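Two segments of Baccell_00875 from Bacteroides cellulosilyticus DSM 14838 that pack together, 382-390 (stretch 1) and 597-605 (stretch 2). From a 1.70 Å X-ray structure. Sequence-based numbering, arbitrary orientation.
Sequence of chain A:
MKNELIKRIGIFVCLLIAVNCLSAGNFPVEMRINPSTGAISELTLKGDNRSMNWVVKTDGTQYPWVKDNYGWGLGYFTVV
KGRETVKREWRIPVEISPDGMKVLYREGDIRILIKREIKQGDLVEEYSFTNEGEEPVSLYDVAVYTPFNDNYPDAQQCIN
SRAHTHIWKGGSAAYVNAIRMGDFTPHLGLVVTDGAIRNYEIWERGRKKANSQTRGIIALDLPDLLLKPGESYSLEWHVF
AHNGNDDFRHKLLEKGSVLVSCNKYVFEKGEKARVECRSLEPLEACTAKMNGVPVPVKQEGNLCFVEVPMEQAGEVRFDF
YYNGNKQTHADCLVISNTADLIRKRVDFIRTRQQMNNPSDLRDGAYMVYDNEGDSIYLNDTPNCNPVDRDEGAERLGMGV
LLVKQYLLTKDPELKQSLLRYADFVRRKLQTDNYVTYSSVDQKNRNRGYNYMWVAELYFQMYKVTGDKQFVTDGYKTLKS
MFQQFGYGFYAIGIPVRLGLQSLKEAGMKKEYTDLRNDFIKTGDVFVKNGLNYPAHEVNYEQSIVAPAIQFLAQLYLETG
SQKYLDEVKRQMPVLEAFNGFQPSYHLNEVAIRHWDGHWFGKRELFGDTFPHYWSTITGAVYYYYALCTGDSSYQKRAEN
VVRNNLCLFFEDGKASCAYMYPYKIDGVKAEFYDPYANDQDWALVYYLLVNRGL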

# COMPACT_ATOMS: atom_id res chain seq x y z
N PRO A 382 5.81 -19.70 -19.73
CA PRO A 382 4.72 -18.73 -19.96
C PRO A 382 4.29 -18.00 -18.68
O PRO A 382 4.18 -18.62 -17.62
CB PRO A 382 3.58 -19.61 -20.51
CG PRO A 382 3.84 -20.96 -19.91
CD PRO A 382 5.33 -21.10 -19.83
N ASN A 383 4.10 -16.69 -18.77
CA ASN A 383 3.54 -15.90 -17.67
C ASN A 383 2.79 -14.66 -18.21
O ASN A 383 2.80 -14.41 -19.42
CB ASN A 383 4.64 -15.53 -16.64
CG ASN A 383 5.78 -14.70 -17.23
OD1 ASN A 383 5.60 -13.52 -17.56
ND2 ASN A 383 6.98 -15.30 -17.31
N CYS A 384 2.16 -13.90 -17.32
CA CYS A 384 1.29 -12.79 -17.75
C CYS A 384 2.03 -11.56 -18.33
O CYS A 384 1.40 -10.76 -19.02
CB CYS A 384 0.39 -12.33 -16.59
SG CYS A 384 1.30 -11.44 -15.30
N ASN A 385 3.33 -11.39 -18.02
CA ASN A 385 4.13 -10.26 -18.58
C ASN A 385 5.66 -10.50 -18.41
O ASN A 385 6.27 -10.02 -17.44
CB ASN A 385 3.71 -8.91 -17.95
CG ASN A 385 3.97 -7.72 -18.86
OD1 ASN A 385 3.65 -7.75 -20.06
ND2 ASN A 385 4.53 -6.65 -18.30
N PRO A 386 6.28 -11.24 -19.37
CA PRO A 386 7.71 -11.58 -19.31
C PRO A 386 8.65 -10.43 -18.95
O PRO A 386 9.59 -10.63 -18.17
CB PRO A 386 8.01 -12.08 -20.72
CG PRO A 386 6.73 -12.69 -21.16
CD PRO A 386 5.64 -11.85 -20.55
N VAL A 387 8.41 -9.24 -19.49
CA VAL A 387 9.33 -8.10 -19.32
C VAL A 387 9.48 -7.71 -17.82
O VAL A 387 10.54 -7.25 -17.40
CB VAL A 387 8.92 -6.89 -20.20
CG1 VAL A 387 7.64 -6.23 -19.71
CG2 VAL A 387 10.05 -5.88 -20.30
N ASP A 388 8.45 -7.95 -17.02
CA ASP A 388 8.50 -7.64 -15.60
C ASP A 388 9.17 -8.72 -14.74
O ASP A 388 9.25 -8.57 -13.51
CB ASP A 388 7.12 -7.26 -15.07
CG ASP A 388 6.63 -5.90 -15.58
OD1 ASP A 388 7.43 -4.93 -15.60
OD2 ASP A 388 5.45 -5.80 -15.98
N ARG A 389 9.66 -9.79 -15.36
CA ARG A 389 10.41 -10.84 -14.68
C ARG A 389 11.78 -11.04 -15.34
O ARG A 389 12.39 -12.11 -15.21
CB ARG A 389 9.60 -12.14 -14.68
CG ARG A 389 8.26 -12.03 -13.94
CD ARG A 389 7.22 -13.04 -14.43
NE ARG A 389 5.99 -12.89 -13.63
CZ ARG A 389 5.08 -11.94 -13.80
NH1 ARG A 389 5.19 -11.03 -14.78
NH2 ARG A 389 4.01 -11.89 -12.97
N ASP A 390 12.27 -9.98 -16.00
CA ASP A 390 13.50 -10.09 -16.75
C ASP A 390 14.70 -9.65 -15.90
O ASP A 390 14.56 -9.40 -14.70
CB ASP A 390 13.36 -9.37 -18.14
CG ASP A 390 13.44 -7.84 -18.08
OD1 ASP A 390 13.68 -7.18 -17.04
OD2 ASP A 390 13.21 -7.26 -19.18
N GLY A 597 1.28 -7.45 -7.54
CA GLY A 597 1.19 -8.90 -7.48
C GLY A 597 0.92 -9.54 -8.82
O GLY A 597 1.36 -10.66 -9.08
N HIS A 598 0.17 -8.83 -9.67
CA HIS A 598 -0.13 -9.33 -11.00
C HIS A 598 1.10 -9.28 -11.91
O HIS A 598 1.49 -10.28 -12.52
CB HIS A 598 -1.27 -8.55 -11.67
CG HIS A 598 -1.61 -9.10 -13.02
ND1 HIS A 598 -2.31 -10.28 -13.19
CD2 HIS A 598 -1.26 -8.69 -14.27
CE1 HIS A 598 -2.41 -10.54 -14.49
NE2 HIS A 598 -1.78 -9.59 -15.16
N TRP A 599 1.69 -8.10 -12.00
CA TRP A 599 2.76 -7.83 -12.99
C TRP A 599 4.10 -8.44 -12.59
O TRP A 599 4.89 -8.78 -13.46
CB TRP A 599 2.93 -6.33 -13.20
CG TRP A 599 1.67 -5.65 -13.61
CD1 TRP A 599 0.91 -4.80 -12.85
CD2 TRP A 599 1.02 -5.76 -14.88
NE1 TRP A 599 -0.19 -4.39 -13.56
CE2 TRP A 599 -0.15 -4.95 -14.81
CE3 TRP A 599 1.30 -6.47 -16.06
CZ2 TRP A 599 -1.05 -4.83 -15.90
CZ3 TRP A 599 0.41 -6.35 -17.15
CH2 TRP A 599 -0.76 -5.54 -17.05
N PHE A 600 4.35 -8.57 -11.29
CA PHE A 600 5.66 -9.01 -10.77
C PHE A 600 5.69 -10.36 -10.06
O PHE A 600 6.74 -10.99 -9.97
CB PHE A 600 6.22 -7.91 -9.88
CG PHE A 600 6.52 -6.65 -10.62
CD1 PHE A 600 5.54 -5.69 -10.81
CD2 PHE A 600 7.77 -6.44 -11.19
CE1 PHE A 600 5.81 -4.53 -11.53
CE2 PHE A 600 8.04 -5.29 -11.90
CZ PHE A 600 7.06 -4.34 -12.09
N GLY A 601 4.54 -10.84 -9.57
CA GLY A 601 4.51 -12.01 -8.71
C GLY A 601 4.32 -13.31 -9.46
O GLY A 601 3.82 -13.32 -10.60
N LYS A 602 4.69 -14.40 -8.80
CA LYS A 602 4.39 -15.74 -9.30
C LYS A 602 2.88 -16.02 -9.39
O LYS A 602 2.44 -16.68 -10.33
CB LYS A 602 4.99 -16.81 -8.39
CG LYS A 602 4.95 -18.19 -9.03
CD LYS A 602 5.73 -19.20 -8.22
CE LYS A 602 5.91 -20.51 -8.95
NZ LYS A 602 6.38 -21.56 -8.00
N ARG A 603 2.12 -15.56 -8.40
CA ARG A 603 0.68 -15.89 -8.33
C ARG A 603 -0.19 -15.00 -9.22
O ARG A 603 -1.40 -15.27 -9.37
CB ARG A 603 0.20 -15.79 -6.90
CG ARG A 603 0.86 -16.77 -5.94
CD ARG A 603 0.52 -18.22 -6.21
NE ARG A 603 1.22 -19.05 -5.22
CZ ARG A 603 0.87 -19.19 -3.93
NH1 ARG A 603 -0.23 -18.60 -3.43
NH2 ARG A 603 1.62 -19.96 -3.14
N GLU A 604 0.40 -13.91 -9.74
CA GLU A 604 -0.22 -13.02 -10.73
C GLU A 604 -1.57 -12.45 -10.26
O GLU A 604 -2.50 -12.29 -11.05
CB GLU A 604 -0.33 -13.73 -12.09
CG GLU A 604 1.03 -14.19 -12.61
CD GLU A 604 0.96 -14.83 -13.99
OE1 GLU A 604 -0.15 -15.04 -14.52
OE2 GLU A 604 2.04 -15.12 -14.56
N LEU A 605 -1.68 -12.18 -8.97
CA LEU A 605 -2.94 -11.67 -8.39
C LEU A 605 -2.97 -10.15 -8.34
O LEU A 605 -2.19 -9.54 -7.60
CB LEU A 605 -3.13 -12.20 -6.97
CG LEU A 605 -4.03 -13.38 -6.69
CD1 LEU A 605 -4.12 -13.58 -5.17
CD2 LEU A 605 -5.42 -13.15 -7.25

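What holds the two segments together most firmly? The guanidinium of Arg389 does much of this work, reaching into the turn where the helix of the second stretch gives way to loop. Its CA-to-CB bond points sideways, but the extended chain carries the end of the side chain in among backbone carbonyls that the turn leaves accessible. NH2 of Arg389 donates to O of Gly601 at 2.8 Å and to O of His598 at 3.0 Å, and both oxygens lie at the guanidinium edge, near its plane, where the N-H bonds point. O of Trp599 comes still closer, 2.6 Å from Arg389 NH1, though from an oblique position.

How does Glu604 take part? Its carboxylate reaches the other end of the loop, where N of Cys384 donates to Glu604 OE2 at 3.0 Å with an N-H...O angle of 156°. The same oxygen sits over one face of the Arg389 guanidinium, 4.1 Å from Arg389 NH2. Because it lies well out of the guanidinium plane, no N-H points at it; the opposite charges are near each other without forming a salt bridge. The other face is covered by the backbone carbon of Phe600, so the charged group is enclosed between the two.

What keeps the loop in shape for these contacts? Asn385 and Asp388 brace it from within. Asn385 ND2 donates to Asp388 OD2 at 2.6 Å, while the backbone N of Asp388 donates to Asn385 O at 3.0 Å, so the two residues are tied twice, from the residue just before the short 3-10 segment to the last residue in it. Arg389 NH1 adds a weak bond to Asn385 O, also 3.0 Å long, linking the arginine to its own loop as well as to the turn opposite. On the second stretch, His598 ND1 donates to Glu604 O at 2.9 Å, a bond that joins the helix to the loop following it.

Where does packing take over from polar bonding? Two aromatic faces receive side chains from the loop. SG of Cys384 lies 3.9 Å from the centroid of the His598 ring, 22° off the ring normal, and so rests over its face; the same sulfur is 3.0 Å from His598 O. CB of Asp388 makes a CH-pi contact with Phe600, 4.1 Å from the ring centroid. Trp599 is met differently: Asn385 CB approaches its ring edge, 3.9 Å from Trp599 CE3. Together the two stretches bury 446 Å², counting both sides.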